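Local coordinates for protein glycerol-3-phosphate dehydrogenase [NAD(P)+] (Coxiella burnetii, PDB 3K96) that probably catalyses the NAD(P)H-dependent reduction of dihydroxyacetone phosphate to sn-glycerol 3-phosphate, the precursor for phospholipid synthesis, at residues K29-I34 against K54-S59; G99-L104 against L122-T127; T127-G132 against G152-A157; R141-V146 against G208-G213; M156-G161 against D204-V209. One frame throughout, in Å; residues are numbered along the deposited sequence.

Contact 1: residues K29-I34 against K54-S59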
# COMPACT_ATOMS: atom_id res chain seq x y z
N LYS A 29 5.50 22.01 31.77
CA LYS A 29 6.31 23.04 32.40
C LYS A 29 7.75 22.89 31.89
O LYS A 29 8.40 23.87 31.52
CB LYS A 29 6.29 22.93 33.93
CG LYS A 29 5.00 23.39 34.61
CD LYS A 29 5.17 23.45 36.14
CE LYS A 29 3.96 24.09 36.84
NZ LYS A 29 4.17 24.22 38.32
N HIS A 30 8.23 21.66 31.85
CA HIS A 30 9.60 21.42 31.44
C HIS A 30 9.79 21.35 29.92
O HIS A 30 8.88 20.94 29.20
CB HIS A 30 10.12 20.14 32.07
CG HIS A 30 10.03 20.13 33.56
ND1 HIS A 30 10.85 20.90 34.36
CD2 HIS A 30 9.21 19.46 34.41
CE1 HIS A 30 10.54 20.70 35.63
NE2 HIS A 30 9.55 19.83 35.68
N PRO A 31 10.97 21.75 29.45
CA PRO A 31 11.24 21.67 28.03
C PRO A 31 11.50 20.24 27.60
O PRO A 31 11.91 19.43 28.41
CB PRO A 31 12.52 22.50 27.86
CG PRO A 31 12.70 23.27 29.12
CD PRO A 31 12.05 22.45 30.18
N ILE A 32 11.22 19.93 26.34
CA ILE A 32 11.54 18.62 25.81
C ILE A 32 12.71 18.83 24.87
O ILE A 32 12.80 19.87 24.21
CB ILE A 32 10.32 17.96 25.12
CG1 ILE A 32 10.69 16.55 24.61
CG2 ILE A 32 9.78 18.85 24.02
CD1 ILE A 32 9.48 15.74 24.21
N ALA A 33 13.65 17.89 24.84
CA ALA A 33 14.80 18.00 23.96
C ALA A 33 14.63 17.06 22.77
O ALA A 33 14.25 15.89 22.95
CB ALA A 33 16.12 17.69 24.72
N ILE A 34 14.89 17.58 21.58
CA ILE A 34 14.88 16.77 20.35
C ILE A 34 16.30 16.74 19.80
O ILE A 34 16.85 17.77 19.41
CB ILE A 34 13.92 17.33 19.30
CG1 ILE A 34 12.47 17.16 19.79
CG2 ILE A 34 14.15 16.63 17.97
CD1 ILE A 34 11.41 17.78 18.92
N LYS A 54 7.81 24.35 25.24
CA LYS A 54 9.20 24.73 25.08
C LYS A 54 9.94 23.56 24.48
O LYS A 54 9.84 22.44 24.99
CB LYS A 54 9.84 25.07 26.42
CG LYS A 54 9.13 26.20 27.17
CD LYS A 54 9.72 26.39 28.57
CE LYS A 54 8.85 27.31 29.44
NZ LYS A 54 7.51 26.69 29.74
N VAL A 55 10.70 23.82 23.42
CA VAL A 55 11.43 22.78 22.77
C VAL A 55 12.86 23.18 22.50
O VAL A 55 13.13 24.30 22.06
CB VAL A 55 10.80 22.42 21.39
CG1 VAL A 55 11.59 21.30 20.73
CG2 VAL A 55 9.34 22.03 21.56
N ARG A 56 13.78 22.24 22.74
CA ARG A 56 15.19 22.44 22.47
C ARG A 56 15.60 21.45 21.38
O ARG A 56 15.49 20.23 21.56
CB ARG A 56 16.04 22.22 23.71
CG ARG A 56 15.74 23.17 24.84
CD ARG A 56 16.60 22.83 26.04
NE ARG A 56 16.28 23.64 27.20
CZ ARG A 56 16.90 23.57 28.37
NH1 ARG A 56 17.89 22.70 28.56
NH2 ARG A 56 16.53 24.37 29.37
N LEU A 57 16.10 21.98 20.28
CA LEU A 57 16.51 21.18 19.15
C LEU A 57 18.02 21.18 19.03
O LEU A 57 18.62 22.23 18.85
CB LEU A 57 15.89 21.77 17.88
CG LEU A 57 16.15 21.02 16.57
CD1 LEU A 57 15.57 19.62 16.65
CD2 LEU A 57 15.55 21.82 15.40
N TRP A 58 18.63 20.01 19.09
CA TRP A 58 20.08 19.87 19.00
C TRP A 58 20.50 19.19 17.70
O TRP A 58 19.84 18.28 17.20
CB TRP A 58 20.58 19.03 20.17
CG TRP A 58 22.05 18.67 20.16
CD1 TRP A 58 23.09 19.45 20.62
CD2 TRP A 58 22.64 17.43 19.75
NE1 TRP A 58 24.28 18.78 20.48
CE2 TRP A 58 24.04 17.53 19.96
CE3 TRP A 58 22.12 16.23 19.21
CZ2 TRP A 58 24.92 16.50 19.65
CZ3 TRP A 58 23.00 15.20 18.91
CH2 TRP A 58 24.39 15.34 19.13
N SER A 59 21.62 19.66 17.17
CA SER A 59 22.21 19.10 15.99
C SER A 59 23.68 18.89 16.26
O SER A 59 24.32 19.75 16.88
CB SER A 59 22.07 20.07 14.82
OG SER A 59 22.73 19.55 13.67
O HOH W 1 7.72 21.72 26.87
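I32, A33 and I34 pair in parallel with V55, R56 and L57, joining the first two strands of the Rossmann-type nucleotide-binding domain, the two strands of a beta-alpha-beta unit whose crossover is helix 39-49. The short strand axes run 4.7 Å apart at 22°. Four backbone bonds alternate along the ladder: I32 N to K54 O, R56 N to I32 O, I34 N to R56 O at 2.7 Å, and W58 N to I34 O at 2.9 Å. The first is the longest, 3.2 Å between I32 N and K54 O, where the strands begin; there a water bridges H30 O and K54 O. Side chains of I32, V55, I34 and L57 share one face. The CG2 methyls of I32 and V55 lie side by side 4.0 Å apart. L57 CG, anti to the backbone N (chi1 -177°), sends the side chain toward I34, where L57 CD1 meets I34 CG2 at 3.6 Å. On the A33 and R56 face, the extended R56 chain runs alongside the P31 ring; P31 CB lies 4.0 Å from R56 NE, while R56 NH1 bonds to S96 O and E98 O. Helix 39-49 covers the isoleucine face through L48, A45 and T42; strand 102-105 borders A33 on one flank, strand 87-90 borders V55 and L57 on the other, and L97 of helix 93-97 lies against A33.

Contact 2: residues G99-L104 against L122-T127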
# COMPACT_ATOMS: atom_id res chain seq x y z
N GLY A 99 18.29 20.43 32.75
CA GLY A 99 16.93 20.85 33.11
C GLY A 99 15.86 20.13 32.28
O GLY A 99 14.68 20.47 32.32
N VAL A 100 16.28 19.12 31.53
CA VAL A 100 15.36 18.36 30.67
C VAL A 100 15.46 16.89 31.04
O VAL A 100 16.56 16.38 31.24
CB VAL A 100 15.78 18.50 29.19
CG1 VAL A 100 15.02 17.50 28.31
CG2 VAL A 100 15.57 19.94 28.73
N THR A 101 14.32 16.22 31.17
CA THR A 101 14.37 14.78 31.44
C THR A 101 13.72 13.93 30.34
O THR A 101 13.96 12.71 30.29
CB THR A 101 13.76 14.45 32.78
OG1 THR A 101 12.42 14.94 32.79
CG2 THR A 101 14.59 15.09 33.92
N ASP A 102 12.89 14.55 29.49
CA ASP A 102 12.25 13.86 28.35
C ASP A 102 12.99 14.19 27.08
O ASP A 102 13.09 15.36 26.70
CB ASP A 102 10.78 14.24 28.22
CG ASP A 102 9.91 13.60 29.29
OD1 ASP A 102 10.39 12.68 29.98
OD2 ASP A 102 8.74 14.00 29.41
N ILE A 103 13.50 13.15 26.42
CA ILE A 103 14.32 13.31 25.23
C ILE A 103 13.77 12.50 24.05
O ILE A 103 13.41 11.34 24.20
CB ILE A 103 15.73 12.78 25.53
CG1 ILE A 103 16.25 13.39 26.85
CG2 ILE A 103 16.67 13.05 24.38
CD1 ILE A 103 17.49 12.73 27.39
N LEU A 104 13.74 13.14 22.88
CA LEU A 104 13.23 12.52 21.65
C LEU A 104 14.33 12.53 20.60
O LEU A 104 14.71 13.57 20.08
CB LEU A 104 11.99 13.28 21.18
CG LEU A 104 11.40 12.91 19.82
CD1 LEU A 104 11.06 11.40 19.72
CD2 LEU A 104 10.18 13.78 19.58
N LEU A 122 25.04 11.96 30.82
CA LEU A 122 24.00 12.95 30.97
C LEU A 122 22.67 12.40 31.45
O LEU A 122 21.73 13.16 31.68
CB LEU A 122 23.81 13.69 29.63
CG LEU A 122 25.09 14.27 29.01
CD1 LEU A 122 24.79 14.84 27.63
CD2 LEU A 122 25.75 15.33 29.90
N ILE A 123 22.56 11.10 31.62
CA ILE A 123 21.30 10.52 32.06
C ILE A 123 21.05 10.74 33.56
O ILE A 123 21.99 10.72 34.35
CB ILE A 123 21.26 8.99 31.78
CG1 ILE A 123 21.43 8.73 30.27
CG2 ILE A 123 19.97 8.38 32.26
CD1 ILE A 123 20.55 9.60 29.40
N ASP A 124 19.79 10.98 33.94
CA ASP A 124 19.49 11.10 35.37
C ASP A 124 18.41 10.11 35.77
O ASP A 124 17.90 9.32 34.94
CB ASP A 124 19.18 12.55 35.81
CG ASP A 124 17.75 12.97 35.55
OD1 ASP A 124 16.97 12.23 34.91
OD2 ASP A 124 17.40 14.07 36.02
N ALA A 125 18.08 10.14 37.05
CA ALA A 125 17.15 9.21 37.66
C ALA A 125 15.78 9.13 37.00
O ALA A 125 15.18 8.07 37.02
CB ALA A 125 17.01 9.52 39.17
N LYS A 126 15.27 10.21 36.43
CA LYS A 126 13.95 10.15 35.80
C LYS A 126 13.95 10.39 34.28
O LYS A 126 12.92 10.68 33.68
CB LYS A 126 13.00 11.11 36.48
CG LYS A 126 13.36 12.57 36.40
CD LYS A 126 12.25 13.32 37.10
CE LYS A 126 12.42 14.79 37.07
NZ LYS A 126 11.30 15.41 37.83
N THR A 127 15.10 10.24 33.66
CA THR A 127 15.21 10.42 32.23
C THR A 127 14.35 9.40 31.49
O THR A 127 14.31 8.22 31.85
CB THR A 127 16.66 10.28 31.78
OG1 THR A 127 17.39 11.40 32.28
CG2 THR A 127 16.77 10.24 30.22
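T101 lays its CG2 methyl across the turn D124-T127, meeting K126 CG at 3.7 Å and D124 OD2 at the same distance. With OG1 flanked by the backbone N and C (chi1 57°), the methyl is the branch turned to the turn, and the K126 aliphatic chain, extended beyond CG, passes it obliquely. Next to K126 in the chain, T127 CA approaches T101 O at 3.3 Å in a CA-H...O contact, and T127 CG2 packs on I103 CD1 at 3.8 Å. The turn itself is type I and is tied from inside by the D124 carboxylate. OD1 of D124 accepts from K126 N at 3.0 Å, which makes an Asx turn, and from T127 OG1 at 2.8 Å; the two donors come from opposite faces of the carboxylate plane. T127 N also bonds back to D124 O. The contact thus joins the start of strand 102-105 to the loop that leads from helix 109-119 into strand 128-131, away from the annotated sites. Since no hydrogen bond crosses between G99-L104 and L122-T127, their fit rests on methyl and methylene contacts, a methyl lying against a carboxylate and one CA-H...O approach, while D124 OD1 and D124 O hold the turn's own shape.

Contact 3: residues T127-G132 against G152-A157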
# COMPACT_ATOMS: atom_id res chain seq x y z
N THR A 127 15.10 10.24 33.66
CA THR A 127 15.21 10.42 32.23
C THR A 127 14.35 9.40 31.49
O THR A 127 14.31 8.22 31.85
CB THR A 127 16.66 10.28 31.78
OG1 THR A 127 17.39 11.40 32.28
CG2 THR A 127 16.77 10.24 30.22
N ARG A 128 13.63 9.89 30.47
CA ARG A 128 12.81 9.06 29.60
C ARG A 128 13.25 9.35 28.18
O ARG A 128 13.45 10.51 27.81
CB ARG A 128 11.33 9.36 29.79
CG ARG A 128 10.90 9.20 31.24
CD ARG A 128 9.42 9.27 31.39
NE ARG A 128 8.86 10.59 31.12
CZ ARG A 128 7.57 10.87 31.25
NH1 ARG A 128 6.72 9.94 31.64
NH2 ARG A 128 7.13 12.09 31.00
N ILE A 129 13.36 8.30 27.38
CA ILE A 129 13.89 8.39 26.04
C ILE A 129 12.95 7.86 24.97
O ILE A 129 12.55 6.70 24.98
CB ILE A 129 15.25 7.64 25.95
CG1 ILE A 129 16.29 8.34 26.84
CG2 ILE A 129 15.81 7.60 24.50
CD1 ILE A 129 17.54 7.54 27.01
N ALA A 130 12.58 8.73 24.04
CA ALA A 130 11.73 8.34 22.92
C ALA A 130 12.55 8.56 21.68
O ALA A 130 13.51 9.31 21.72
CB ALA A 130 10.45 9.16 22.89
N TRP A 131 12.21 7.87 20.58
CA TRP A 131 12.91 8.09 19.31
C TRP A 131 11.96 7.98 18.11
O TRP A 131 10.93 7.29 18.14
CB TRP A 131 14.10 7.15 19.12
CG TRP A 131 13.71 5.71 19.09
CD1 TRP A 131 13.35 4.97 17.99
CD2 TRP A 131 13.61 4.84 20.21
NE1 TRP A 131 13.02 3.69 18.37
CE2 TRP A 131 13.18 3.59 19.73
CE3 TRP A 131 13.84 5.00 21.58
CZ2 TRP A 131 12.98 2.50 20.57
CZ3 TRP A 131 13.64 3.92 22.42
CH2 TRP A 131 13.21 2.68 21.91
N GLY A 132 12.33 8.72 17.06
CA GLY A 132 11.66 8.71 15.77
C GLY A 132 12.55 8.05 14.74
O GLY A 132 12.14 7.87 13.58
N GLY A 152 20.45 2.01 30.65
CA GLY A 152 19.65 1.44 31.71
C GLY A 152 18.22 1.34 31.23
O GLY A 152 17.83 1.97 30.23
N GLN A 153 17.43 0.57 31.94
CA GLN A 153 16.04 0.32 31.63
C GLN A 153 15.13 1.49 31.97
O GLN A 153 14.28 1.41 32.86
CB GLN A 153 15.60 -0.91 32.39
CG GLN A 153 16.28 -2.18 31.88
CD GLN A 153 15.79 -2.58 30.47
OE1 GLN A 153 14.83 -2.00 29.93
NE2 GLN A 153 16.43 -3.57 29.90
N VAL A 154 15.29 2.56 31.23
CA VAL A 154 14.50 3.75 31.40
C VAL A 154 13.17 3.64 30.65
O VAL A 154 13.02 2.78 29.80
CB VAL A 154 15.27 4.95 30.83
CG1 VAL A 154 16.62 5.16 31.62
CG2 VAL A 154 15.53 4.74 29.32
N PRO A 155 12.20 4.48 30.99
CA PRO A 155 11.00 4.48 30.19
C PRO A 155 11.36 4.84 28.71
O PRO A 155 12.09 5.81 28.45
CB PRO A 155 10.14 5.57 30.83
CG PRO A 155 10.66 5.67 32.28
CD PRO A 155 12.13 5.40 32.14
N MET A 156 10.83 4.06 27.76
CA MET A 156 11.16 4.21 26.35
C MET A 156 9.92 4.23 25.47
O MET A 156 8.90 3.69 25.85
CB MET A 156 11.99 3.01 25.91
CG MET A 156 13.31 2.87 26.56
SD MET A 156 14.26 1.57 25.74
CE MET A 156 13.54 0.02 26.30
N ALA A 157 10.04 4.83 24.29
CA ALA A 157 8.93 4.89 23.34
C ALA A 157 9.44 5.12 21.93
O ALA A 157 10.49 5.73 21.74
CB ALA A 157 7.95 6.01 23.72
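R128 and P155 meet first: R128 CG lies against the CB-CG side of the P155 ring, 3.7 Å from P155 CG, with the two side chains crossing at about a right angle. Beside them V154 CB touches T127 O, and V154 CG2 reaches I129 CD1. The backbones continue as parallel strands, I129 opposite M156 and A130 opposite A157. I129 N donates to P155 O in a nearly straight bond (167°). The bond from A157 N to I129 O is longer, 3.2 Å, and more bent. W131 N closes the series by donating to A157 O at 3.0 Å. That last carbonyl also sits over one face of the W131 indole, A157 O lying 3.4 Å from W131 CE3; a chi1 of 61° swings the indole across toward strand 156-160. M156 flanks the same ring: its CB approaches W131 CZ3, and its SD lies at the edge of the six-membered ring, 5.2 Å from the centroid, a Met-aromatic contact. Further out, helix 143-151 links the two strands as a beta-alpha-beta crossover and places L143 and H144 against the indole. F185 of helix 183-193 packs on A130, A157 and R128, and the R128 guanidinium forms salt bridges with D102 and D188. N181 receives the amide of M156. The chemistry therefore divides: the charge of R128 is paired outside the strand pair, leaving its methylenes to pack on proline, while A157 O is hydrogen-bonded and also rests against the indole face, probably restricting the ring's rotation.

Contact 4: residues R141-V146 against G208-G213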
# COMPACT_ATOMS: atom_id res chain seq x y z
N ARG A 141 21.60 -3.91 16.04
CA ARG A 141 20.90 -3.83 17.31
C ARG A 141 19.58 -3.08 17.23
O ARG A 141 19.48 -2.04 16.59
CB ARG A 141 21.80 -3.16 18.37
CG ARG A 141 23.11 -3.92 18.60
CD ARG A 141 24.06 -3.15 19.53
NE ARG A 141 23.57 -3.06 20.91
CZ ARG A 141 24.15 -2.30 21.85
NH1 ARG A 141 25.23 -1.59 21.56
NH2 ARG A 141 23.66 -2.28 23.08
N LEU A 142 18.55 -3.63 17.88
CA LEU A 142 17.27 -2.96 17.95
C LEU A 142 17.52 -1.70 18.79
O LEU A 142 18.32 -1.72 19.71
CB LEU A 142 16.19 -3.85 18.57
CG LEU A 142 15.52 -4.82 17.58
CD1 LEU A 142 16.44 -5.99 17.30
CD2 LEU A 142 14.20 -5.30 18.10
N LEU A 143 16.84 -0.62 18.43
CA LEU A 143 17.06 0.63 19.09
C LEU A 143 16.73 0.59 20.55
O LEU A 143 17.46 1.20 21.34
CB LEU A 143 16.33 1.75 18.37
CG LEU A 143 16.72 1.93 16.88
CD1 LEU A 143 15.79 2.88 16.16
CD2 LEU A 143 18.16 2.38 16.73
N HIS A 144 15.66 -0.09 20.96
CA HIS A 144 15.31 -0.12 22.39
C HIS A 144 16.37 -0.88 23.18
O HIS A 144 16.59 -0.61 24.37
CB HIS A 144 13.94 -0.74 22.65
CG HIS A 144 13.91 -2.22 22.55
ND1 HIS A 144 13.51 -2.89 21.42
CD2 HIS A 144 14.28 -3.18 23.44
CE1 HIS A 144 13.62 -4.19 21.61
NE2 HIS A 144 14.09 -4.39 22.83
N GLU A 145 17.01 -1.85 22.54
CA GLU A 145 18.05 -2.60 23.18
C GLU A 145 19.30 -1.73 23.38
O GLU A 145 19.95 -1.78 24.46
CB GLU A 145 18.35 -3.90 22.41
CG GLU A 145 19.34 -4.80 23.13
CD GLU A 145 20.78 -4.50 22.77
OE1 GLU A 145 21.05 -4.43 21.55
OE2 GLU A 145 21.63 -4.38 23.68
N VAL A 146 19.63 -0.90 22.40
CA VAL A 146 20.76 -0.01 22.55
C VAL A 146 20.45 0.96 23.70
O VAL A 146 21.28 1.19 24.58
CB VAL A 146 21.06 0.79 21.30
CG1 VAL A 146 22.20 1.76 21.55
CG2 VAL A 146 21.35 -0.16 20.08
N GLY A 208 7.59 -4.74 17.29
CA GLY A 208 7.03 -4.86 15.96
C GLY A 208 7.16 -3.55 15.21
O GLY A 208 7.51 -3.54 14.03
N VAL A 209 6.88 -2.44 15.90
CA VAL A 209 6.98 -1.12 15.31
C VAL A 209 8.42 -0.85 14.85
O VAL A 209 8.65 -0.36 13.74
CB VAL A 209 6.47 0.01 16.30
CG1 VAL A 209 6.84 1.38 15.80
CG2 VAL A 209 4.95 -0.11 16.49
N GLU A 210 9.38 -1.18 15.69
CA GLU A 210 10.78 -0.98 15.35
C GLU A 210 11.19 -1.79 14.14
O GLU A 210 11.83 -1.29 13.25
CB GLU A 210 11.67 -1.41 16.50
CG GLU A 210 11.73 -0.43 17.66
CD GLU A 210 12.60 -0.98 18.79
OE1 GLU A 210 13.75 -0.53 18.92
OE2 GLU A 210 12.17 -1.90 19.51
N LEU A 211 10.87 -3.07 14.15
CA LEU A 211 11.27 -3.93 13.07
C LEU A 211 10.62 -3.55 11.72
O LEU A 211 11.27 -3.61 10.68
CB LEU A 211 11.05 -5.38 13.46
CG LEU A 211 12.04 -5.85 14.54
CD1 LEU A 211 11.64 -7.22 15.03
CD2 LEU A 211 13.50 -5.85 14.00
N CYS A 212 9.36 -3.13 11.76
CA CYS A 212 8.68 -2.67 10.54
C CYS A 212 9.43 -1.49 9.98
O CYS A 212 9.69 -1.41 8.78
CB CYS A 212 7.24 -2.27 10.83
SG CYS A 212 6.13 -3.64 11.00
N GLY A 213 9.76 -0.55 10.86
CA GLY A 213 10.48 0.63 10.45
C GLY A 213 11.88 0.33 9.96
O GLY A 213 12.43 1.08 9.18
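The carboxylate of E210 receives two hydrogen bonds from H144 at the beginning of helix 143-151. H144 ND1 donates to E210 OE2, which uses its syn lone pair and lies near the imidazole plane; the modelled separation of 2.5 Å between H144 ND1 and E210 OE2 is shorter than usual, and its exact length is doubtful. H144 N donates to E210 OE1 at 2.8 Å, on the syn side but 21° out of the carboxylate plane. Ring and carboxylate planes are turned 57° apart. A chi1 of 77° curls the H144 ring back over its own backbone, and ND1 and the residue's amide face the same glutamate. E210 arrives from helix 206-228 with its chain extended beyond CG, and its OE1 also lies 3.5 Å from L143 CB. Apolar packing adds L142 CD2 against L211 CD2 at 4.2 Å, L142 being the N-cap residue. W131 touches L143, H144 and E210. Within 141-146, R141 grips the E145 carboxylate side-on, NE to OE1 and NH2 to OE2, and R141 NH2 has a further salt bridge to E150. The contact joins the nucleotide-binding part of the chain to the first long helix of the C-terminal family region. The E210 carboxylate sits at the N-terminal end of helix 143-151, whose dipole and amide N-H would probably favour its anion.

Contact 5: residues M156-G161 against D204-V209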
# COMPACT_ATOMS: atom_id res chain seq x y z
N MET A 156 10.83 4.06 27.76
CA MET A 156 11.16 4.21 26.35
C MET A 156 9.92 4.23 25.47
O MET A 156 8.90 3.69 25.85
CB MET A 156 11.99 3.01 25.91
CG MET A 156 13.31 2.87 26.56
SD MET A 156 14.26 1.57 25.74
CE MET A 156 13.54 0.02 26.30
N ALA A 157 10.04 4.83 24.29
CA ALA A 157 8.93 4.89 23.34
C ALA A 157 9.44 5.12 21.93
O ALA A 157 10.49 5.73 21.74
CB ALA A 157 7.95 6.01 23.72
N VAL A 158 8.67 4.62 20.96
CA VAL A 158 8.98 4.80 19.55
C VAL A 158 7.77 5.39 18.86
O VAL A 158 6.64 4.98 19.12
CB VAL A 158 9.38 3.48 18.86
CG1 VAL A 158 8.33 2.42 19.05
CG2 VAL A 158 9.66 3.70 17.34
N ILE A 159 8.00 6.39 18.03
CA ILE A 159 6.94 7.02 17.27
C ILE A 159 7.27 6.72 15.80
O ILE A 159 8.39 6.99 15.33
CB ILE A 159 6.85 8.51 17.54
CG1 ILE A 159 5.58 9.09 16.92
CG2 ILE A 159 8.12 9.23 17.05
CD1 ILE A 159 5.37 10.56 17.25
N SER A 160 6.31 6.13 15.09
CA SER A 160 6.52 5.69 13.72
C SER A 160 5.24 5.59 12.93
O SER A 160 4.24 5.10 13.41
CB SER A 160 7.16 4.31 13.76
OG SER A 160 7.78 3.99 12.53
N GLY A 161 5.29 6.08 11.70
CA GLY A 161 4.13 6.02 10.80
C GLY A 161 4.41 6.72 9.48
O GLY A 161 5.53 7.20 9.26
N ASP A 204 0.77 -1.16 21.38
CA ASP A 204 1.35 -1.98 22.41
C ASP A 204 2.56 -2.82 21.97
O ASP A 204 3.03 -3.66 22.73
CB ASP A 204 0.26 -3.00 22.83
CG ASP A 204 -0.05 -4.03 21.69
OD1 ASP A 204 -0.22 -3.64 20.51
OD2 ASP A 204 -0.15 -5.25 21.99
N ASP A 205 3.08 -2.59 20.78
CA ASP A 205 4.10 -3.46 20.24
C ASP A 205 5.35 -2.73 19.79
O ASP A 205 5.61 -2.59 18.60
CB ASP A 205 3.46 -4.19 19.05
CG ASP A 205 4.41 -5.11 18.32
OD1 ASP A 205 5.41 -5.58 18.92
OD2 ASP A 205 4.13 -5.37 17.13
N MET A 206 6.15 -2.29 20.76
CA MET A 206 7.36 -1.55 20.43
C MET A 206 8.27 -2.35 19.48
O MET A 206 8.78 -1.82 18.50
CB MET A 206 8.08 -1.18 21.71
CG MET A 206 9.36 -0.43 21.54
SD MET A 206 9.98 0.26 23.13
CE MET A 206 8.71 1.36 23.56
N ILE A 207 8.47 -3.62 19.75
CA ILE A 207 9.38 -4.39 18.93
C ILE A 207 8.88 -4.52 17.48
O ILE A 207 9.66 -4.36 16.56
CB ILE A 207 9.72 -5.75 19.55
CG1 ILE A 207 10.83 -6.41 18.77
CG2 ILE A 207 8.48 -6.65 19.64
CD1 ILE A 207 11.67 -7.33 19.60
N GLY A 208 7.59 -4.74 17.29
CA GLY A 208 7.03 -4.86 15.96
C GLY A 208 7.16 -3.55 15.21
O GLY A 208 7.51 -3.54 14.03
N VAL A 209 6.88 -2.44 15.90
CA VAL A 209 6.98 -1.12 15.31
C VAL A 209 8.42 -0.85 14.85
O VAL A 209 8.65 -0.36 13.74
CB VAL A 209 6.47 0.01 16.30
CG1 VAL A 209 6.84 1.38 15.80
CG2 VAL A 209 4.95 -0.11 16.49
O HOH W 2 10.08 2.14 13.49
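Strand 156-160 runs past the first turn of helix 206-228, with V158 and M206 CA atoms 6.6 Å apart and S160 and V209 CA atoms at 7.0 Å, and no direct hydrogen bond crosses between them. This is a strand-against-helix contact, in which an inner strand of the Rossmann-type sheet receives the start of the helix that leads into the C-terminal region. M206 reaches across to the strand backbone. Its CG is trans to the backbone N (chi1 179°), carrying the chain out to the strand, and the bend at chi3 (-63°) turns M206 CE onto the backbone, 3.3 Å from M156 O and 3.5 Å from A157 CA. Nearer its root, M206 CG packs obliquely on V158 CG1. The two valines slide past one another in opposite directions, V158 CG1 meeting V209 CG1 at 3.7 Å, and the same V209 methyl lies against S160 CB. The helix end is held by D205 at its N-cap: OD1 accepts from G208 N, from above the carboxylate plane, while OD2 bonds to K257 N and T260 OG1. A179 of the neighbouring strand 174-180 touches V158 and M206, and H144 lies against both methionines. Beyond S160 the strand runs into G161, predicted to bind sn-glycerol 3-phosphate; K134 and D269, predicted for the same ligand, lie close to the S160 side chain, so the packing borders the probable substrate site. A water spans the two elements there, donating to V209 O at 2.9 Å and lying 3.1 Å from S160 OG.

How the contacts relate
Contacts 1, 2 and 3 follow one another across a single sheet. Contact 1 meets contact 2 where A33 O lies 2.8 Å from L104 N, and contact 2 meets contact 3 through T127, which they share, and where I103 O lies 2.7 Å from A130 N. Contact 3 passes M156 and A157 on to contact 5, and contacts 4 and 5 use overlapping parts of helix 206-228, sharing G208 and V209, their centres about 8 Å apart. W131 of contact 3 also touches residues of contacts 4 and 5. Contact 1, toward the far side of the sheet, lies about 24 Å, centre to centre, from contact 4, while contact 5 holds G161 of the predicted glycerol 3-phosphate site.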